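Local coordinates for cell cycle regulatory protein GcrA (Caulobacter crescentus, PDB 5YIU) that regulates the cell cycle as a transcription activator, this chain being its small helix-turn-helix DNA-binding domain, at residues M5-L15 against L32-K43. Sequence-based numbering, arbitrary orientation.
Sequences MSWTDERVSTL and LGGVTRNAVIGK
Trp7 and Arg11 join the loop before helix 9-21 and its first turn to helices 25-32 and 37-47, consistent with the helix-turn-helix of this family, in a contact of mixed apolar and polar character. Helices 9-15 and 37-43 run nearly perpendicular, at 88°. Trp7, in the loop before helix 9-21, lays its ring against Lys43 of helix 37-47. The aliphatic chain of Lys43 runs across one face, with CG 3.7 Å from the centroid of the six-membered ring of Trp7, a CH-pi contact. Lys43 is bent at CB-CG (chi2 59°), which keeps its chain along the indole, and its CE goes on to touch CG2 of Val12. At the ring edge, Trp7 CZ3 meets Leu32 CD1 at 3.9 Å. Replacing Trp7 by alanine would probably open a gap between Leu32 and Lys43 and leave the lysine chain free to swing. Deeper in, Leu15 CD1 packs on Val40 CG1 at 3.9 Å. Arg11 grips the C-terminal end of helix 25-32 and the residue after it. Arg11 NH2 bonds Leu32 O at 3.1 Å, from above the carbonyl plane and bent. Arg11 NH1 reaches Gly33 O at 2.9 Å, in the guanidinium plane and nearly straight at 168°.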
ATOM      1  N   MET A   5       2.994   0.947   9.932  1.00  9.58           N
ATOM      2  CA  MET A   5       2.641   2.300   9.497  0.53  9.36           C
ATOM      3  C   MET A   5       1.134   2.457   9.381  1.00  9.25           C
ATOM      4  O   MET A   5       0.449   1.559   8.908  1.00 11.07           O
ATOM      5  CB  MET A   5       3.258   2.619   8.133  0.53 11.36           C
ATOM      6  CG  MET A   5       4.768   2.674   8.097  0.53 10.27           C
ATOM      7  SD  MET A   5       5.450   4.016   9.082  0.53 12.58           S
ATOM      8  CE  MET A   5       7.161   3.977   8.528  0.53  8.42           C
ATOM      9  N   SER A   6       0.609   3.600   9.801  1.00  9.20           N
ATOM     10  CA  SER A   6      -0.798   3.922   9.607  0.57  7.08           C
ATOM     11  C   SER A   6      -1.097   4.129   8.132  1.00  8.11           C
ATOM     12  O   SER A   6      -0.253   4.662   7.398  1.00  8.14           O
ATOM     13  CB  SER A   6      -1.145   5.212  10.346  0.57  9.90           C
ATOM     14  OG  SER A   6      -1.087   5.031  11.746  0.57 11.76           O
ATOM     15  N   TRP A   7      -2.287   3.733   7.704  1.00  7.74           N
ATOM     16  CA  TRP A   7      -2.741   4.018   6.355  1.00  8.42           C
ATOM     17  C   TRP A   7      -3.323   5.420   6.344  1.00  9.89           C
ATOM     18  O   TRP A   7      -4.535   5.613   6.406  1.00 10.51           O
ATOM     19  CB  TRP A   7      -3.781   2.991   5.919  1.00  6.28           C
ATOM     20  CG  TRP A   7      -3.158   1.659   5.630  1.00  6.81           C
ATOM     21  CD1 TRP A   7      -3.258   0.521   6.381  1.00  8.61           C
ATOM     22  CD2 TRP A   7      -2.306   1.335   4.522  1.00  7.90           C
ATOM     23  NE1 TRP A   7      -2.526  -0.491   5.809  1.00  9.13           N
ATOM     24  CE2 TRP A   7      -1.939  -0.019   4.663  1.00  8.17           C
ATOM     25  CE3 TRP A   7      -1.828   2.058   3.418  1.00  7.92           C
ATOM     26  CZ2 TRP A   7      -1.109  -0.659   3.747  1.00 11.80           C
ATOM     27  CZ3 TRP A   7      -1.005   1.414   2.515  1.00 10.81           C
ATOM     28  CH2 TRP A   7      -0.656   0.071   2.686  1.00 11.00           C
ATOM     29  N   THR A   8      -2.430   6.400   6.297  1.00  7.55           N
ATOM     30  CA  THR A   8      -2.815   7.803   6.210  1.00 10.01           C
ATOM     31  C   THR A   8      -3.510   8.076   4.883  1.00  9.99           C
ATOM     32  O   THR A   8      -3.399   7.294   3.947  1.00  9.38           O
ATOM     33  CB  THR A   8      -1.576   8.693   6.274  1.00 11.48           C
ATOM     34  OG1 THR A   8      -0.709   8.358   5.180  1.00 11.95           O
ATOM     35  CG2 THR A   8      -0.837   8.500   7.612  1.00 11.22           C
ATOM     36  N   ASP A   9      -4.218   9.194   4.794  1.00 12.10           N
ATOM     37  CA  ASP A   9      -4.875   9.561   3.548  1.00 11.36           C
ATOM     38  C   ASP A   9      -3.878   9.600   2.399  1.00 10.43           C
ATOM     39  O   ASP A   9      -4.193   9.165   1.292  1.00 11.23           O
ATOM     40  CB  ASP A   9      -5.575  10.912   3.672  1.00 12.23           C
ATOM     41  CG  ASP A   9      -6.794  10.857   4.560  1.00 19.99           C
ATOM     42  OD1 ASP A   9      -7.199   9.745   4.969  1.00 21.77           O
ATOM     43  OD2 ASP A   9      -7.357  11.934   4.852  1.00 24.53           O
ATOM     44  N   GLU A  10      -2.674  10.098   2.651  1.00 11.25           N
ATOM     45  CA  GLU A  10      -1.683  10.170   1.588  1.00 12.32           C
ATOM     46  C   GLU A  10      -1.217   8.784   1.145  1.00 10.83           C
ATOM     47  O   GLU A  10      -1.039   8.528  -0.040  1.00 11.08           O
ATOM     48  CB  GLU A  10      -0.481  11.033   1.993  1.00 15.33           C
ATOM     49  CG  GLU A  10       0.484  11.275   0.838  1.00 26.67           C
ATOM     50  CD  GLU A  10       1.745  12.005   1.253  1.00 41.82           C
ATOM     51  OE1 GLU A  10       1.828  12.446   2.418  1.00 52.43           O
ATOM     52  OE2 GLU A  10       2.655  12.134   0.406  1.00 61.90           O
ATOM     53  N   ARG A  11      -1.000   7.888   2.097  1.00  9.89           N
ATOM     54  CA  ARG A  11      -0.521   6.561   1.754  1.00  9.44           C
ATOM     55  C   ARG A  11      -1.585   5.780   0.989  1.00  8.60           C
ATOM     56  O   ARG A  11      -1.277   5.069   0.037  1.00  8.63           O
ATOM     57  CB  ARG A  11      -0.049   5.823   3.004  1.00  8.16           C
ATOM     58  CG  ARG A  11       1.271   6.386   3.526  1.00  9.72           C
ATOM     59  CD  ARG A  11       1.652   5.833   4.882  1.00 15.03           C
ATOM     60  NE  ARG A  11       2.104   4.457   4.787  1.00 13.98           N
ATOM     61  CZ  ARG A  11       3.356   4.094   4.528  1.00 17.74           C
ATOM     62  NH1 ARG A  11       3.676   2.811   4.456  1.00 12.98           N
ATOM     63  NH2 ARG A  11       4.291   5.009   4.339  1.00 23.86           N
ATOM     64  N   VAL A  12      -2.843   5.972   1.371  1.00  8.17           N
ATOM     65  CA  VAL A  12      -3.960   5.350   0.670  1.00  9.43           C
ATOM     66  C   VAL A  12      -4.082   5.902  -0.751  1.00  9.68           C
ATOM     67  O   VAL A  12      -4.241   5.144  -1.699  1.00  9.97           O
ATOM     68  CB  VAL A  12      -5.279   5.524   1.453  1.00  7.91           C
ATOM     69  CG1 VAL A  12      -6.462   5.052   0.631  1.00 10.03           C
ATOM     70  CG2 VAL A  12      -5.214   4.754   2.780  1.00  8.64           C
ATOM     71  N   SER A  13      -4.001   7.217  -0.896  1.00  8.82           N
ATOM     72  CA  SER A  13      -4.090   7.834  -2.213  0.57 10.06           C
ATOM     73  C   SER A  13      -2.971   7.350  -3.128  1.00  9.22           C
ATOM     74  O   SER A  13      -3.213   7.050  -4.303  1.00 10.15           O
ATOM     75  CB  SER A  13      -4.063   9.355  -2.084  0.57 11.02           C
ATOM     76  OG  SER A  13      -4.038   9.984  -3.358  0.57 10.20           O
ATOM     77  N   THR A  14      -1.762   7.265  -2.599  1.00  9.10           N
ATOM     78  CA  THR A  14      -0.626   6.766  -3.355  1.00 10.65           C
ATOM     79  C   THR A  14      -0.811   5.302  -3.756  1.00  9.00           C
ATOM     80  O   THR A  14      -0.576   4.923  -4.905  1.00 10.43           O
ATOM     81  CB  THR A  14       0.662   6.926  -2.542  1.00 10.52           C
ATOM     82  OG1 THR A  14       0.925   8.323  -2.358  1.00 16.49           O
ATOM     83  CG2 THR A  14       1.847   6.273  -3.234  1.00 14.19           C
ATOM     84  N   LEU A  15      -1.233   4.470  -2.809  1.00  8.85           N
ATOM     85  CA  LEU A  15      -1.447   3.060  -3.107  1.00  8.15           C
ATOM     86  C   LEU A  15      -2.472   2.901  -4.217  1.00  9.29           C
ATOM     87  O   LEU A  15      -2.275   2.122  -5.162  1.00  7.68           O
ATOM     88  CB  LEU A  15      -1.901   2.320  -1.847  1.00  8.80           C
ATOM     89  CG  LEU A  15      -2.198   0.819  -2.002  1.00  9.02           C
ATOM     90  CD1 LEU A  15      -1.861   0.065  -0.715  1.00 10.44           C
ATOM     91  CD2 LEU A  15      -3.656   0.586  -2.357  1.00 11.43           C
ATOM     92  N   LEU A  32       6.103   3.139  -0.895  1.00 11.18           N
ATOM     93  CA  LEU A  32       5.504   3.629   0.341  1.00 11.80           C
ATOM     94  C   LEU A  32       6.508   3.619   1.484  1.00 11.95           C
ATOM     95  O   LEU A  32       6.585   4.565   2.267  1.00 14.26           O
ATOM     96  CB  LEU A  32       4.310   2.754   0.721  1.00 10.40           C
ATOM     97  CG  LEU A  32       3.049   2.859  -0.134  1.00  8.96           C
ATOM     98  CD1 LEU A  32       2.096   1.745   0.252  1.00  9.89           C
ATOM     99  CD2 LEU A  32       2.397   4.226   0.060  1.00 13.52           C
ATOM    100  N   GLY A  33       7.269   2.535   1.576  1.00 11.49           N
ATOM    101  CA  GLY A  33       8.249   2.378   2.636  1.00 12.88           C
ATOM    102  C   GLY A  33       7.640   1.856   3.923  1.00  9.13           C
ATOM    103  O   GLY A  33       6.491   2.171   4.244  1.00 11.94           O
ATOM    104  N   GLY A  34       8.408   1.056   4.660  1.00 11.25           N
ATOM    105  CA  GLY A  34       7.987   0.572   5.963  1.00 13.02           C
ATOM    106  C   GLY A  34       6.770  -0.341   5.980  1.00 12.48           C
ATOM    107  O   GLY A  34       6.115  -0.484   7.004  1.00 12.30           O
ATOM    108  N   VAL A  35       6.460  -0.958   4.847  1.00 11.41           N
ATOM    109  CA  VAL A  35       5.316  -1.858   4.752  1.00 13.50           C
ATOM    110  C   VAL A  35       5.689  -2.969   3.775  1.00  9.79           C
ATOM    111  O   VAL A  35       6.495  -2.754   2.865  1.00 12.12           O
ATOM    112  CB  VAL A  35       4.037  -1.084   4.288  1.00 10.95           C
ATOM    113  CG1 VAL A  35       4.213  -0.518   2.879  1.00 10.81           C
ATOM    114  CG2 VAL A  35       2.789  -1.948   4.364  1.00 10.24           C
ATOM    115  N   THR A  36       5.146  -4.166   3.978  1.00 10.61           N
ATOM    116  CA  THR A  36       5.484  -5.292   3.115  1.00 10.60           C
ATOM    117  C   THR A  36       4.528  -5.465   1.951  1.00  9.40           C
ATOM    118  O   THR A  36       3.427  -4.914   1.923  1.00  8.70           O
ATOM    119  CB  THR A  36       5.453  -6.619   3.879  1.00  9.16           C
ATOM    120  OG1 THR A  36       4.126  -6.847   4.357  1.00 12.34           O
ATOM    121  CG2 THR A  36       6.441  -6.612   5.039  1.00 11.88           C
ATOM    122  N   ARG A  37       4.970  -6.267   0.994  1.00  8.57           N
ATOM    123  CA  ARG A  37       4.170  -6.651  -0.151  1.00 10.09           C
ATOM    124  C   ARG A  37       2.809  -7.215   0.268  1.00  8.68           C
ATOM    125  O   ARG A  37       1.759  -6.786  -0.227  1.00  8.57           O
ATOM    126  CB  ARG A  37       4.948  -7.688  -0.951  1.00 12.27           C
ATOM    127  CG  ARG A  37       4.191  -8.258  -2.094  1.00 14.58           C
ATOM    128  CD  ARG A  37       4.997  -9.306  -2.826  1.00 14.80           C
ATOM    129  NE  ARG A  37       4.267  -9.703  -4.019  1.00 19.07           N
ATOM    130  CZ  ARG A  37       3.307 -10.617  -4.030  1.00 17.12           C
ATOM    131  NH1 ARG A  37       2.984 -11.249  -2.922  1.00 12.12           N
ATOM    132  NH2 ARG A  37       2.675 -10.904  -5.156  1.00 21.65           N
ATOM    133  N   ASN A  38       2.814  -8.161   1.198  1.00  7.52           N
ATOM    134  CA  ASN A  38       1.565  -8.777   1.612  1.00  7.96           C
ATOM    135  C   ASN A  38       0.632  -7.809   2.324  1.00  8.50           C
ATOM    136  O   ASN A  38      -0.588  -7.918   2.196  1.00  8.14           O
ATOM    137  CB  ASN A  38       1.832  -9.998   2.493  1.00  9.06           C
ATOM    138  CG  ASN A  38       2.342 -11.189   1.701  1.00  9.16           C
ATOM    139  OD1 ASN A  38       2.443 -11.139   0.473  1.00  9.53           O
ATOM    140  ND2 ASN A  38       2.670 -12.265   2.405  1.00 10.16           N
ATOM    141  N   ALA A  39       1.195  -6.852   3.063  1.00  7.57           N
ATOM    142  CA  ALA A  39       0.352  -5.877   3.738  1.00  6.68           C
ATOM    143  C   ALA A  39      -0.302  -4.937   2.715  1.00  7.86           C
ATOM    144  O   ALA A  39      -1.465  -4.545   2.873  1.00  7.85           O
ATOM    145  CB  ALA A  39       1.143  -5.103   4.782  1.00  8.83           C
ATOM    146  N   VAL A  40       0.429  -4.603   1.651  1.00  7.08           N
ATOM    147  CA  VAL A  40      -0.151  -3.836   0.554  1.00  7.31           C
ATOM    148  C   VAL A  40      -1.316  -4.605  -0.082  1.00  7.61           C
ATOM    149  O   VAL A  40      -2.384  -4.048  -0.325  1.00  7.41           O
ATOM    150  CB  VAL A  40       0.922  -3.468  -0.495  1.00  6.87           C
ATOM    151  CG1 VAL A  40       0.281  -2.991  -1.784  1.00  7.53           C
ATOM    152  CG2 VAL A  40       1.876  -2.415   0.066  1.00  8.48           C
ATOM    153  N   ILE A  41      -1.109  -5.895  -0.342  1.00  7.69           N
ATOM    154  CA  ILE A  41      -2.177  -6.720  -0.904  1.00  8.73           C
ATOM    155  C   ILE A  41      -3.419  -6.706  -0.011  1.00  7.51           C
ATOM    156  O   ILE A  41      -4.540  -6.516  -0.488  1.00  7.22           O
ATOM    157  CB  ILE A  41      -1.704  -8.170  -1.156  1.00  7.66           C
ATOM    158  CG1 ILE A  41      -0.697  -8.183  -2.313  1.00  9.60           C
ATOM    159  CG2 ILE A  41      -2.895  -9.091  -1.447  1.00  9.96           C
ATOM    160  CD1 ILE A  41       0.036  -9.516  -2.508  1.00 10.56           C
ATOM    161  N   GLY A  42      -3.223  -6.865   1.292  1.00  7.96           N
ATOM    162  CA  GLY A  42      -4.349  -6.814   2.198  1.00  7.96           C
ATOM    163  C   GLY A  42      -5.113  -5.506   2.115  1.00  7.26           C
ATOM    164  O   GLY A  42      -6.352  -5.490   2.160  1.00  8.51           O
ATOM    165  N   LYS A  43      -4.388  -4.395   2.030  1.00  7.44           N
ATOM    166  CA  LYS A  43      -5.029  -3.088   1.930  1.00  7.61           C
ATOM    167  C   LYS A  43      -5.786  -2.917   0.613  1.00  6.62           C
ATOM    168  O   LYS A  43      -6.890  -2.376   0.604  1.00  8.64           O
ATOM    169  CB  LYS A  43      -3.998  -1.970   2.124  1.00  8.08           C
ATOM    170  CG  LYS A  43      -4.577  -0.565   2.122  1.00  7.17           C
ATOM    171  CD  LYS A  43      -5.617  -0.371   3.210  1.00  8.11           C
ATOM    172  CE  LYS A  43      -6.008   1.089   3.324  1.00  8.27           C
ATOM    173  NZ  LYS A  43      -7.072   1.287   4.354  1.00  9.82           N
TER
HETATM  174  O   HOH W   1       3.649  -1.080   7.965  1.00 13.81           O